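Local coordinates for LPS-assembly lipoprotein (Caulobacter crescentus, PDB 4KWY) that probably serves as the LptE-type lipoprotein that takes part in assembling lipopolysaccharide at the bacterial outer membrane, at residues 53-58 with 68-73; 76-81 with 128-133; 92-97 with 116-121. All blocks are in the same frame, centred on the assembly; numbering follows the deposited sequence.

Contact 1 (53-58 with 68-73)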
ATOM      1  N   GLN A  53      -8.027  -8.462  -8.166  1.00 59.06           N
ATOM      2  CA  GLN A  53      -8.058  -9.111  -9.468  1.00 61.68           C
ATOM      3  C   GLN A  53      -7.122  -8.368 -10.414  1.00 62.46           C
ATOM      4  O   GLN A  53      -6.296  -9.030 -11.058  1.00 64.27           O
ATOM      5  CB  GLN A  53      -9.482  -9.247 -10.028  1.00 66.23           C
ATOM      6  CG  GLN A  53     -10.238 -10.445  -9.415  1.00 91.40           C
ATOM      7  CD  GLN A  53     -11.386 -10.984 -10.258  1.00120.23           C
ATOM      8  OE1 GLN A  53     -11.334 -11.030 -11.497  1.00118.62           O
ATOM      9  NE2 GLN A  53     -12.428 -11.472  -9.595  1.00112.89           N
ATOM     10  N   ARG A  54      -7.175  -7.006 -10.424  1.00 54.14           N
ATOM     11  CA  ARG A  54      -6.303  -6.141 -11.250  1.00 51.17           C
ATOM     12  C   ARG A  54      -4.831  -6.288 -10.840  1.00 51.79           C
ATOM     13  O   ARG A  54      -3.946  -6.285 -11.693  1.00 51.42           O
ATOM     14  CB  ARG A  54      -6.740  -4.661 -11.168  1.00 46.65           C
ATOM     15  CG  ARG A  54      -5.922  -3.685 -12.035  1.00 46.67           C
ATOM     16  CD  ARG A  54      -6.441  -2.272 -11.962  1.00 42.85           C
ATOM     17  NE  ARG A  54      -7.796  -2.174 -12.501  1.00 52.80           N
ATOM     18  CZ  ARG A  54      -8.688  -1.265 -12.131  1.00 75.43           C
ATOM     19  NH1 ARG A  54      -8.384  -0.363 -11.209  1.00 59.87           N
ATOM     20  NH2 ARG A  54      -9.897  -1.256 -12.674  1.00 81.69           N
ATOM     21  N   PHE A  55      -4.582  -6.453  -9.551  1.00 47.07           N
ATOM     22  CA  PHE A  55      -3.231  -6.588  -9.042  1.00 46.00           C
ATOM     23  C   PHE A  55      -2.586  -7.963  -9.369  1.00 54.10           C
ATOM     24  O   PHE A  55      -1.359  -8.047  -9.476  1.00 52.89           O
ATOM     25  CB  PHE A  55      -3.223  -6.347  -7.529  1.00 46.01           C
ATOM     26  CG  PHE A  55      -1.843  -6.231  -6.926  1.00 45.24           C
ATOM     27  CD1 PHE A  55      -1.031  -5.144  -7.211  1.00 45.25           C
ATOM     28  CD2 PHE A  55      -1.360  -7.208  -6.065  1.00 48.11           C
ATOM     29  CE1 PHE A  55       0.238  -5.035  -6.646  1.00 45.61           C
ATOM     30  CE2 PHE A  55      -0.083  -7.095  -5.498  1.00 50.02           C
ATOM     31  CZ  PHE A  55       0.694  -5.997  -5.777  1.00 46.17           C
ATOM     32  N   ALA A  56      -3.393  -9.026  -9.498  1.00 53.74           N
ATOM     33  CA  ALA A  56      -2.878 -10.359  -9.793  1.00 56.07           C
ATOM     34  C   ALA A  56      -2.529 -10.515 -11.299  1.00 63.17           C
ATOM     35  O   ALA A  56      -1.758 -11.414 -11.679  1.00 63.69           O
ATOM     36  CB  ALA A  56      -3.907 -11.399  -9.379  1.00 59.60           C
ATOM     37  N   ARG A  57      -3.135  -9.654 -12.141  1.00 60.82           N
ATOM     38  CA  ARG A  57      -2.973  -9.609 -13.590  1.00 62.58           C
ATOM     39  C   ARG A  57      -1.840  -8.699 -14.061  1.00 64.93           C
ATOM     40  O   ARG A  57      -1.965  -7.474 -14.032  1.00 63.09           O
ATOM     41  CB  ARG A  57      -4.272  -9.118 -14.262  1.00 65.29           C
ATOM     42  CG  ARG A  57      -5.348 -10.185 -14.461  1.00 86.97           C
ATOM     43  CD  ARG A  57      -4.958 -11.283 -15.448  1.00100.59           C
ATOM     44  NE  ARG A  57      -4.497 -10.769 -16.741  1.00102.20           N
ATOM     45  CZ  ARG A  57      -5.297 -10.401 -17.738  1.00116.86           C
ATOM     46  NH1 ARG A  57      -6.616 -10.456 -17.599  1.00107.54           N
ATOM     47  NH2 ARG A  57      -4.784  -9.965 -18.879  1.00105.77           N
ATOM     48  N   GLY A  58      -0.769  -9.308 -14.542  1.00 62.28           N
ATOM     49  CA  GLY A  58       0.306  -8.604 -15.224  1.00 59.61           C
ATOM     50  C   GLY A  58      -0.127  -8.560 -16.678  1.00 63.22           C
ATOM     51  O   GLY A  58      -0.485  -9.605 -17.237  1.00 66.44           O
ATOM     52  N   PHE A  68       5.776  -6.690 -18.807  1.00 46.33           N
ATOM     53  CA  PHE A  68       4.412  -6.633 -18.308  1.00 44.80           C
ATOM     54  C   PHE A  68       4.162  -5.383 -17.517  1.00 43.70           C
ATOM     55  O   PHE A  68       5.096  -4.860 -16.917  1.00 38.89           O
ATOM     56  CB  PHE A  68       4.151  -7.852 -17.416  1.00 47.56           C
ATOM     57  CG  PHE A  68       3.946  -9.138 -18.169  1.00 52.66           C
ATOM     58  CD1 PHE A  68       5.034  -9.876 -18.637  1.00 56.96           C
ATOM     59  CD2 PHE A  68       2.668  -9.614 -18.423  1.00 56.95           C
ATOM     60  CE1 PHE A  68       4.837 -11.050 -19.367  1.00 61.53           C
ATOM     61  CE2 PHE A  68       2.473 -10.774 -19.173  1.00 63.10           C
ATOM     62  CZ  PHE A  68       3.556 -11.494 -19.619  1.00 62.72           C
ATOM     63  N   GLU A  69       2.898  -4.896 -17.514  1.00 41.78           N
ATOM     64  CA  GLU A  69       2.486  -3.754 -16.700  1.00 40.00           C
ATOM     65  C   GLU A  69       1.505  -4.237 -15.662  1.00 47.61           C
ATOM     66  O   GLU A  69       0.564  -4.958 -15.964  1.00 50.01           O
ATOM     67  CB  GLU A  69       1.915  -2.578 -17.490  1.00 41.19           C
ATOM     68  CG  GLU A  69       1.767  -1.338 -16.607  1.00 47.79           C
ATOM     69  CD  GLU A  69       1.271  -0.065 -17.266  1.00 77.10           C
ATOM     70  OE1 GLU A  69       0.054   0.019 -17.552  1.00 93.98           O
ATOM     71  OE2 GLU A  69       2.081   0.877 -17.427  1.00 67.00           O
ATOM     72  N   LEU A  70       1.757  -3.862 -14.424  1.00 43.42           N
ATOM     73  CA  LEU A  70       0.959  -4.248 -13.293  1.00 42.28           C
ATOM     74  C   LEU A  70       0.426  -2.992 -12.619  1.00 42.48           C
ATOM     75  O   LEU A  70       1.153  -2.014 -12.442  1.00 39.00           O
ATOM     76  CB  LEU A  70       1.880  -5.039 -12.395  1.00 42.49           C
ATOM     77  CG  LEU A  70       1.292  -5.686 -11.184  1.00 49.08           C
ATOM     78  CD1 LEU A  70       0.779  -7.072 -11.511  1.00 51.11           C
ATOM     79  CD2 LEU A  70       2.365  -5.818 -10.188  1.00 54.30           C
ATOM     80  N   ARG A  71      -0.864  -3.003 -12.298  1.00 41.08           N
ATOM     81  CA  ARG A  71      -1.527  -1.853 -11.713  1.00 39.85           C
ATOM     82  C   ARG A  71      -2.086  -2.147 -10.336  1.00 40.38           C
ATOM     83  O   ARG A  71      -2.763  -3.149 -10.124  1.00 39.33           O
ATOM     84  CB  ARG A  71      -2.637  -1.360 -12.634  1.00 41.69           C
ATOM     85  CG  ARG A  71      -3.136   0.011 -12.249  1.00 51.29           C
ATOM     86  CD  ARG A  71      -3.899   0.622 -13.378  1.00 60.44           C
ATOM     87  NE  ARG A  71      -4.790   1.671 -12.893  1.00 66.39           N
ATOM     88  CZ  ARG A  71      -6.067   1.787 -13.235  1.00 76.45           C
ATOM     89  NH1 ARG A  71      -6.622   0.907 -14.060  1.00 67.42           N
ATOM     90  NH2 ARG A  71      -6.800   2.782 -12.754  1.00 62.78           N
HETATM   91  N   MSE A  72      -1.751  -1.278  -9.390  1.00 35.31           N
HETATM   92  CA  MSE A  72      -2.279  -1.393  -8.049  1.00 32.23           C
HETATM   93  C   MSE A  72      -3.204  -0.203  -7.813  1.00 34.82           C
HETATM   94  O   MSE A  72      -2.750   0.944  -7.753  1.00 30.64           O
HETATM   95  CB  MSE A  72      -1.193  -1.489  -6.976  1.00 32.16           C
HETATM   96  CG  MSE A  72      -1.819  -1.643  -5.582  1.00 39.25           C
HETATM   97 SE   MSE A  72      -0.541  -1.831  -4.212  0.75 46.04          SE
HETATM   98  CE  MSE A  72      -1.144  -3.477  -3.577  1.00 43.67           C
ATOM     99  N   SER A  73      -4.504  -0.506  -7.661  1.00 34.08           N
ATOM    100  CA  SER A  73      -5.561   0.462  -7.392  1.00 35.05           C
ATOM    101  C   SER A  73      -6.056   0.244  -5.987  1.00 41.53           C
ATOM    102  O   SER A  73      -6.432  -0.881  -5.632  1.00 43.23           O
ATOM    103  CB  SER A  73      -6.688   0.297  -8.395  1.00 39.33           C
ATOM    104  OG  SER A  73      -6.176   0.462  -9.701  1.00 47.73           O
TER
HETATM  105  O   HOH W   1      -2.507  -5.035 -13.278  1.00 34.43           O

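Contact 2 (76-81 with 128-133)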
ATOM      1  N   TRP A  76      -8.868   3.773   0.097  1.00 36.35           N
ATOM      2  CA  TRP A  76      -8.615   3.597   1.518  1.00 34.97           C
ATOM      3  C   TRP A  76      -9.335   4.648   2.384  1.00 39.50           C
ATOM      4  O   TRP A  76      -9.539   5.783   1.955  1.00 40.58           O
ATOM      5  CB  TRP A  76      -7.102   3.572   1.794  1.00 32.04           C
ATOM      6  CG  TRP A  76      -6.340   4.712   1.207  1.00 32.82           C
ATOM      7  CD1 TRP A  76      -5.738   4.763  -0.019  1.00 34.98           C
ATOM      8  CD2 TRP A  76      -6.071   5.964   1.842  1.00 34.20           C
ATOM      9  NE1 TRP A  76      -5.105   5.974  -0.188  1.00 33.97           N
ATOM     10  CE2 TRP A  76      -5.292   6.733   0.940  1.00 37.07           C
ATOM     11  CE3 TRP A  76      -6.422   6.517   3.091  1.00 37.40           C
ATOM     12  CZ2 TRP A  76      -4.856   8.026   1.244  1.00 38.51           C
ATOM     13  CZ3 TRP A  76      -5.950   7.781   3.413  1.00 41.15           C
ATOM     14  CH2 TRP A  76      -5.190   8.530   2.490  1.00 42.19           C
ATOM     15  N   ARG A  77      -9.700   4.237   3.617  1.00 35.46           N
ATOM     16  CA  ARG A  77     -10.390   5.036   4.650  1.00 35.98           C
ATOM     17  C   ARG A  77      -9.605   5.040   5.943  1.00 38.33           C
ATOM     18  O   ARG A  77      -9.198   3.973   6.407  1.00 36.67           O
ATOM     19  CB  ARG A  77     -11.786   4.456   4.956  1.00 35.54           C
ATOM     20  CG  ARG A  77     -12.718   4.457   3.807  1.00 39.91           C
ATOM     21  CD  ARG A  77     -14.048   3.861   4.170  1.00 43.52           C
ATOM     22  NE  ARG A  77     -14.586   3.186   2.984  1.00 49.56           N
ATOM     23  CZ  ARG A  77     -15.423   3.741   2.112  1.00 70.16           C
ATOM     24  NH1 ARG A  77     -15.907   4.959   2.325  1.00 60.77           N
ATOM     25  NH2 ARG A  77     -15.827   3.060   1.046  1.00 63.50           N
ATOM     26  N   LEU A  78      -9.469   6.210   6.576  1.00 36.59           N
ATOM     27  CA  LEU A  78      -8.804   6.329   7.872  1.00 36.65           C
ATOM     28  C   LEU A  78      -9.872   6.561   8.914  1.00 41.35           C
ATOM     29  O   LEU A  78     -10.650   7.511   8.794  1.00 42.94           O
ATOM     30  CB  LEU A  78      -7.740   7.447   7.877  1.00 37.55           C
ATOM     31  CG  LEU A  78      -6.849   7.517   9.142  1.00 42.81           C
ATOM     32  CD1 LEU A  78      -5.807   6.377   9.160  1.00 41.37           C
ATOM     33  CD2 LEU A  78      -6.151   8.835   9.232  1.00 42.12           C
ATOM     34  N   LEU A  79      -9.977   5.657   9.889  1.00 37.15           N
ATOM     35  CA  LEU A  79     -11.011   5.824  10.905  1.00 38.44           C
ATOM     36  C   LEU A  79     -10.442   6.143  12.266  1.00 42.80           C
ATOM     37  O   LEU A  79      -9.305   5.780  12.582  1.00 42.30           O
ATOM     38  CB  LEU A  79     -11.917   4.575  11.046  1.00 37.55           C
ATOM     39  CG  LEU A  79     -12.359   3.820   9.809  1.00 41.02           C
ATOM     40  CD1 LEU A  79     -13.182   2.664  10.201  1.00 40.92           C
ATOM     41  CD2 LEU A  79     -13.137   4.703   8.844  1.00 42.62           C
ATOM     42  N   ASP A  80     -11.267   6.767  13.092  1.00 40.35           N
ATOM     43  CA  ASP A  80     -10.955   6.935  14.499  1.00 41.77           C
ATOM     44  C   ASP A  80     -11.178   5.532  15.112  1.00 45.80           C
ATOM     45  O   ASP A  80     -12.284   4.984  14.994  1.00 44.79           O
ATOM     46  CB  ASP A  80     -11.838   8.021  15.136  1.00 45.26           C
ATOM     47  CG  ASP A  80     -11.460   8.387  16.566  1.00 60.21           C
ATOM     48  OD1 ASP A  80     -11.360   7.470  17.413  1.00 59.26           O
ATOM     49  OD2 ASP A  80     -11.306   9.594  16.847  1.00 71.99           O
ATOM     50  N   ALA A  81     -10.126   4.933  15.717  1.00 43.04           N
ATOM     51  CA  ALA A  81     -10.170   3.582  16.287  1.00 42.09           C
ATOM     52  C   ALA A  81     -11.133   3.451  17.451  1.00 45.94           C
ATOM     53  O   ALA A  81     -11.480   2.327  17.815  1.00 45.82           O
ATOM     54  CB  ALA A  81      -8.784   3.147  16.724  1.00 43.38           C
ATOM     55  N   LEU A 128       2.841   9.586   2.847  1.00 51.94           N
ATOM     56  CA  LEU A 128       3.065  11.005   2.593  1.00 53.64           C
ATOM     57  C   LEU A 128       1.746  11.758   2.753  1.00 56.90           C
ATOM     58  O   LEU A 128       1.725  12.811   3.373  1.00 58.66           O
ATOM     59  CB  LEU A 128       3.669  11.191   1.176  1.00 53.18           C
ATOM     60  CG  LEU A 128       3.579  12.600   0.547  1.00 60.93           C
ATOM     61  CD1 LEU A 128       4.625  13.543   1.132  1.00 65.11           C
ATOM     62  CD2 LEU A 128       3.666  12.557  -0.968  1.00 61.38           C
ATOM     63  N   ASP A 129       0.650  11.197   2.231  1.00 53.69           N
ATOM     64  CA  ASP A 129      -0.703  11.759   2.327  1.00 56.21           C
ATOM     65  C   ASP A 129      -1.192  11.817   3.814  1.00 62.60           C
ATOM     66  O   ASP A 129      -1.732  12.840   4.246  1.00 67.24           O
ATOM     67  CB  ASP A 129      -1.645  10.926   1.463  1.00 55.76           C
ATOM     68  CG  ASP A 129      -3.025  11.488   1.277  1.00 66.37           C
ATOM     69  OD1 ASP A 129      -3.783  11.529   2.269  1.00 69.27           O
ATOM     70  OD2 ASP A 129      -3.381  11.801   0.122  1.00 69.86           O
ATOM     71  N   LEU A 130      -0.940  10.753   4.583  1.00 55.28           N
ATOM     72  CA  LEU A 130      -1.291  10.663   6.001  1.00 54.96           C
ATOM     73  C   LEU A 130      -0.403  11.574   6.858  1.00 63.27           C
ATOM     74  O   LEU A 130      -0.898  12.155   7.833  1.00 65.13           O
ATOM     75  CB  LEU A 130      -1.166   9.233   6.514  1.00 51.94           C
ATOM     76  CG  LEU A 130      -2.119   8.183   5.984  1.00 53.67           C
ATOM     77  CD1 LEU A 130      -1.656   6.832   6.420  1.00 54.24           C
ATOM     78  CD2 LEU A 130      -3.528   8.377   6.483  1.00 53.67           C
ATOM     79  N   ALA A 131       0.917  11.676   6.518  1.00 59.53           N
ATOM     80  CA  ALA A 131       1.879  12.534   7.239  1.00 61.69           C
ATOM     81  C   ALA A 131       1.517  13.998   7.066  1.00 66.87           C
ATOM     82  O   ALA A 131       1.673  14.768   8.008  1.00 69.96           O
ATOM     83  CB  ALA A 131       3.296  12.291   6.758  1.00 61.78           C
ATOM     84  N   THR A 132       0.983  14.355   5.883  1.00 62.29           N
ATOM     85  CA  THR A 132       0.500  15.690   5.518  1.00 65.44           C
ATOM     86  C   THR A 132      -0.752  15.999   6.342  1.00 69.39           C
ATOM     87  O   THR A 132      -0.922  17.118   6.814  1.00 73.30           O
ATOM     88  CB  THR A 132       0.242  15.746   3.988  1.00 78.74           C
ATOM     89  OG1 THR A 132       1.458  15.430   3.302  1.00 81.58           O
ATOM     90  CG2 THR A 132      -0.265  17.114   3.506  1.00 81.20           C
ATOM     91  N   TRP A 133      -1.605  14.997   6.531  1.00 62.98           N
ATOM     92  CA  TRP A 133      -2.857  15.109   7.291  1.00 62.97           C
ATOM     93  C   TRP A 133      -2.574  15.277   8.825  1.00 66.68           C
ATOM     94  O   TRP A 133      -3.109  16.201   9.442  1.00 68.45           O
ATOM     95  CB  TRP A 133      -3.740  13.893   6.969  1.00 57.73           C
ATOM     96  CG  TRP A 133      -5.105  13.975   7.558  1.00 58.81           C
ATOM     97  CD1 TRP A 133      -6.179  14.656   7.064  1.00 62.75           C
ATOM     98  CD2 TRP A 133      -5.550  13.326   8.748  1.00 57.88           C
ATOM     99  NE1 TRP A 133      -7.267  14.481   7.888  1.00 61.93           N
ATOM    100  CE2 TRP A 133      -6.907  13.674   8.935  1.00 61.99           C
ATOM    101  CE3 TRP A 133      -4.915  12.522   9.713  1.00 57.99           C
ATOM    102  CZ2 TRP A 133      -7.645  13.227  10.033  1.00 60.62           C
ATOM    103  CZ3 TRP A 133      -5.648  12.081  10.802  1.00 58.77           C
ATOM    104  CH2 TRP A 133      -6.994  12.432  10.951  1.00 60.00           C
TER

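Contact 3 (92-97 with 116-121)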
ATOM      1  N   THR A  92      -5.427   5.676  -4.378  1.00 43.83           N
ATOM      2  CA  THR A  92      -4.020   5.593  -4.813  1.00 41.88           C
ATOM      3  C   THR A  92      -3.972   4.623  -5.994  1.00 43.26           C
ATOM      4  O   THR A  92      -4.515   3.530  -5.928  1.00 42.15           O
ATOM      5  CB  THR A  92      -3.124   5.167  -3.599  1.00 39.24           C
ATOM      6  OG1 THR A  92      -3.377   6.046  -2.509  1.00 42.54           O
ATOM      7  CG2 THR A  92      -1.632   5.164  -3.900  1.00 28.97           C
ATOM      8  N   ASP A  93      -3.350   5.039  -7.067  1.00 41.39           N
ATOM      9  CA  ASP A  93      -3.182   4.228  -8.267  1.00 40.94           C
ATOM     10  C   ASP A  93      -1.725   4.223  -8.634  1.00 41.02           C
ATOM     11  O   ASP A  93      -1.170   5.272  -8.937  1.00 39.14           O
ATOM     12  CB  ASP A  93      -4.023   4.778  -9.426  1.00 45.23           C
ATOM     13  CG  ASP A  93      -5.196   3.903  -9.803  1.00 58.52           C
ATOM     14  OD1 ASP A  93      -4.975   2.881 -10.485  1.00 59.01           O
ATOM     15  OD2 ASP A  93      -6.344   4.285  -9.486  1.00 66.52           O
ATOM     16  N   VAL A  94      -1.091   3.051  -8.577  1.00 36.22           N
ATOM     17  CA  VAL A  94       0.328   2.895  -8.889  1.00 34.47           C
ATOM     18  C   VAL A  94       0.500   1.884 -10.042  1.00 39.20           C
ATOM     19  O   VAL A  94      -0.167   0.842 -10.052  1.00 39.97           O
ATOM     20  CB  VAL A  94       1.106   2.458  -7.616  1.00 35.75           C
ATOM     21  CG1 VAL A  94       2.551   2.089  -7.954  1.00 35.87           C
ATOM     22  CG2 VAL A  94       1.084   3.557  -6.561  1.00 35.07           C
ATOM     23  N   SER A  95       1.427   2.168 -10.964  1.00 35.93           N
ATOM     24  CA  SER A  95       1.765   1.260 -12.071  1.00 35.82           C
ATOM     25  C   SER A  95       3.235   0.956 -12.086  1.00 35.09           C
ATOM     26  O   SER A  95       4.040   1.845 -11.873  1.00 33.02           O
ATOM     27  CB  SER A  95       1.368   1.853 -13.416  1.00 41.36           C
ATOM     28  OG  SER A  95      -0.015   1.615 -13.593  1.00 57.98           O
ATOM     29  N   VAL A  96       3.580  -0.314 -12.312  1.00 30.95           N
ATOM     30  CA  VAL A  96       4.948  -0.794 -12.452  1.00 29.20           C
ATOM     31  C   VAL A  96       5.025  -1.698 -13.686  1.00 34.81           C
ATOM     32  O   VAL A  96       4.004  -2.225 -14.161  1.00 34.98           O
ATOM     33  CB  VAL A  96       5.499  -1.522 -11.191  1.00 31.53           C
ATOM     34  CG1 VAL A  96       5.517  -0.615  -9.984  1.00 30.19           C
ATOM     35  CG2 VAL A  96       4.742  -2.812 -10.892  1.00 32.07           C
ATOM     36  N   THR A  97       6.241  -1.864 -14.204  1.00 30.97           N
ATOM     37  CA  THR A  97       6.554  -2.798 -15.259  1.00 31.35           C
ATOM     38  C   THR A  97       7.565  -3.795 -14.693  1.00 35.93           C
ATOM     39  O   THR A  97       8.269  -3.497 -13.719  1.00 33.24           O
ATOM     40  CB  THR A  97       7.047  -2.132 -16.548  1.00 38.34           C
ATOM     41  OG1 THR A  97       8.282  -1.480 -16.310  1.00 38.85           O
ATOM     42  CG2 THR A  97       6.010  -1.204 -17.195  1.00 33.88           C
ATOM     43  N   GLU A 116       5.807  -6.174  -5.255  1.00 37.09           N
ATOM     44  CA  GLU A 116       6.451  -5.569  -4.090  1.00 36.76           C
ATOM     45  C   GLU A 116       6.744  -4.083  -4.342  1.00 39.82           C
ATOM     46  O   GLU A 116       6.508  -3.243  -3.470  1.00 39.30           O
ATOM     47  CB  GLU A 116       7.742  -6.330  -3.743  1.00 40.02           C
ATOM     48  CG  GLU A 116       7.492  -7.487  -2.786  1.00 61.57           C
ATOM     49  CD  GLU A 116       8.275  -8.769  -3.029  1.00 93.47           C
ATOM     50  OE1 GLU A 116       9.432  -8.688  -3.512  1.00 71.85           O
ATOM     51  OE2 GLU A 116       7.733  -9.855  -2.708  1.00 91.21           O
ATOM     52  N   ARG A 117       7.217  -3.756  -5.561  1.00 35.10           N
ATOM     53  CA  ARG A 117       7.543  -2.398  -5.969  1.00 32.74           C
ATOM     54  C   ARG A 117       6.272  -1.532  -6.079  1.00 36.53           C
ATOM     55  O   ARG A 117       6.290  -0.373  -5.654  1.00 35.24           O
ATOM     56  CB  ARG A 117       8.331  -2.427  -7.273  1.00 30.99           C
ATOM     57  CG  ARG A 117       9.774  -2.888  -7.050  1.00 31.10           C
ATOM     58  CD  ARG A 117      10.627  -2.622  -8.274  1.00 27.64           C
ATOM     59  NE  ARG A 117      10.393  -3.596  -9.332  1.00 27.41           N
ATOM     60  CZ  ARG A 117       9.730  -3.341 -10.454  1.00 39.86           C
ATOM     61  NH1 ARG A 117       9.243  -2.128 -10.686  1.00 26.01           N
ATOM     62  NH2 ARG A 117       9.556  -4.292 -11.357  1.00 28.00           N
ATOM     63  N   ALA A 118       5.160  -2.110  -6.581  1.00 35.12           N
ATOM     64  CA  ALA A 118       3.865  -1.420  -6.645  1.00 34.19           C
ATOM     65  C   ALA A 118       3.398  -1.113  -5.228  1.00 38.00           C
ATOM     66  O   ALA A 118       3.134   0.049  -4.913  1.00 37.45           O
ATOM     67  CB  ALA A 118       2.845  -2.279  -7.385  1.00 35.07           C
ATOM     68  N   ALA A 119       3.418  -2.137  -4.343  1.00 35.48           N
ATOM     69  CA  ALA A 119       3.003  -2.001  -2.937  1.00 35.73           C
ATOM     70  C   ALA A 119       3.867  -0.974  -2.172  1.00 40.78           C
ATOM     71  O   ALA A 119       3.330  -0.232  -1.353  1.00 41.75           O
ATOM     72  CB  ALA A 119       3.038  -3.349  -2.230  1.00 37.34           C
ATOM     73  N   ALA A 120       5.194  -0.946  -2.432  1.00 36.41           N
ATOM     74  CA  ALA A 120       6.154  -0.025  -1.811  1.00 34.72           C
ATOM     75  C   ALA A 120       5.857   1.416  -2.223  1.00 35.04           C
ATOM     76  O   ALA A 120       5.778   2.268  -1.354  1.00 35.30           O
ATOM     77  CB  ALA A 120       7.575  -0.416  -2.184  1.00 35.29           C
ATOM     78  N   GLU A 121       5.605   1.668  -3.514  1.00 30.99           N
ATOM     79  CA  GLU A 121       5.250   3.007  -4.026  1.00 31.42           C
ATOM     80  C   GLU A 121       3.863   3.443  -3.554  1.00 35.34           C
ATOM     81  O   GLU A 121       3.703   4.614  -3.226  1.00 36.82           O
ATOM     82  CB  GLU A 121       5.338   3.078  -5.562  1.00 32.40           C
ATOM     83  CG  GLU A 121       5.118   4.469  -6.184  1.00 42.04           C
ATOM     84  CD  GLU A 121       5.853   5.699  -5.660  1.00 55.01           C
ATOM     85  OE1 GLU A 121       6.929   5.555  -5.032  1.00 45.56           O
ATOM     86  OE2 GLU A 121       5.360   6.822  -5.920  1.00 51.62           O
TER

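Contact 1 (53-58 with 68-73)
The guanidinium of Arg54 lies flat over that of Arg71, the two planes 6° apart and their centres separated by 4.2 Å, while the two side chains run side by side in the same direction. In its own plane, Arg54 NH1 donates a hydrogen bond to Ser73 OG at 2.8 Å. The next residue of helix 52-56, Phe55, takes Met72 of strand 67-80 on one face of its ring. The selenomethionine methyl CE stands 3.9 Å from the Phe55 ring centroid, toward the rim, in a CH-pi contact, and SE makes an oblique Met-aromatic approach. Beside it, Leu70 CD1 packs against the carbonyl oxygen of Phe55, which also accepts a hydrogen bond from Gln115. A water joins the helix end and the following loop to the strand, donating to Arg54 O and Arg57 O and accepting from Arg71 N at 2.8 Å. The stack brings two like charges together, Arg54 NH1 lying 3.6 Å from Arg71 NH1. Asp93 forms a salt bridge with Arg71 NE and is hydrogen-bonded with Ser73 OG, so its carboxylate is likely to offset the repulsion that the stacked pair would otherwise carry.

Contact 2 (76-81 with 128-133)
Leu78 pushes its CD2 methyl over one face of the Trp133 indole, 4.1 Å from the centroid of the six-membered ring, in a CH-pi contact that joins the sheet to the long helix of this alpha/beta LptE-family fold. The segments of strand 67-80 and helix 104-135 run 35° from parallel with their axes 11.7 Å apart, a separation bridged by large side chains from both partners. CG of Leu78 stands anti to the backbone N (chi1 -172°), and from there its branches reach two helix residues: CD2 meets both Trp133 and Leu130 CD2, while CD1 also approaches Leu130 CD2. Leu130 CD2 therefore meets both branches of Leu78 and lies 4.0 Å from Trp76 CZ3, the Trp76 and Leu130 side chains sliding past each other in opposite directions. Ile13 of strand 13-17 and Leu10 of helix 5-10 add to the apolar surroundings of Leu130.

Trp76 presents its six-membered ring to the helix, and its far edge meets Asp129. The carboxylate stands nearly perpendicular to the indole, with planes 89° apart, placing an acidic oxygen beside the ring's edge hydrogens, an approach that is probably favourable electrostatically. Both polar ends have partners on strand 86-99: Trp76 NE1 is hydrogen-bonded with Thr92 OG1, and Asp129 OD1 with His88 NE2. His88 also stacks on Trp133, linking the two aromatic parts of the contact. At the Trp76 edge, Asp129 OD1 lies 3.3 Å from Trp76 CH2.

Contact 3 (92-97 with 116-121)
Arg117 leaves the helix with CG anti to the carbonyl carbon and beside the backbone N (chi1 -74°), and a bend at chi3 (-77°) turns NE out of the line of the chain. Beyond NE the guanidinium reaches Thr97, where Arg117 NH2 donates to Thr97 O over 2.8 Å in a nearly straight bond (171°). The acceptor lies in the guanidinium plane, at its edge, and Arg117 NH1 passes Val96 CB at 3.8 Å. Asp113, one turn earlier on the helix, forms a salt bridge with Arg117 NE, so the guanidinium is gripped from the helix as well as from the strand and its rotation is restricted. An alanine in place of Arg117 would probably leave Thr97 O without this donor and Asp113 without its charged mate, and open a gap beside Val96.

Next to this hydrogen bond, small and branched side chains allow a close approach, with the segment axes 7.9 Å apart. Val96 CG1 rests over the helix backbone, 3.7 Å from Ala118 N, and Val96 CG2 touches Ala118 CB at 4.0 Å. Val94 CG1 touches both Ala118 O and Glu121 CB, 3.8 Å from the latter, and the Val94 and Glu121 side chains cross at about a right angle.

Strand and helix run roughly antiparallel, as helix 104-135 packs across one face of the sheet in the alpha/beta LptE-family fold, with Ala118 on the helix side. The strand pairs with strand 67-80 through Leu70 and Met72, and Met72 also packs on Ala118, while Ala119 touches Leu25 and Gln29 of helix 21-34.

How the contacts relate
The three contacts share one mixed sheet, on which helix 104-135 packs along strands 67-80 and 86-99. Contact 1 closes first along the chain; contact 3 then falls within the longer span that contact 2 joins. Contacts 1 and 2 draw on successive parts of strand 67-80, with centres 24 Å apart on opposite sides of the chain's centre, whereas contact 3 lies about 9 Å from contact 1 and 19 Å from contact 2, centre to centre. Contacts 2 and 3 use different turns of the same helix. Paired strands link all three, so the short helix 52-56 and the long helix are tied to a single sheet, giving the elongated alpha/beta body of this LptE-family protein.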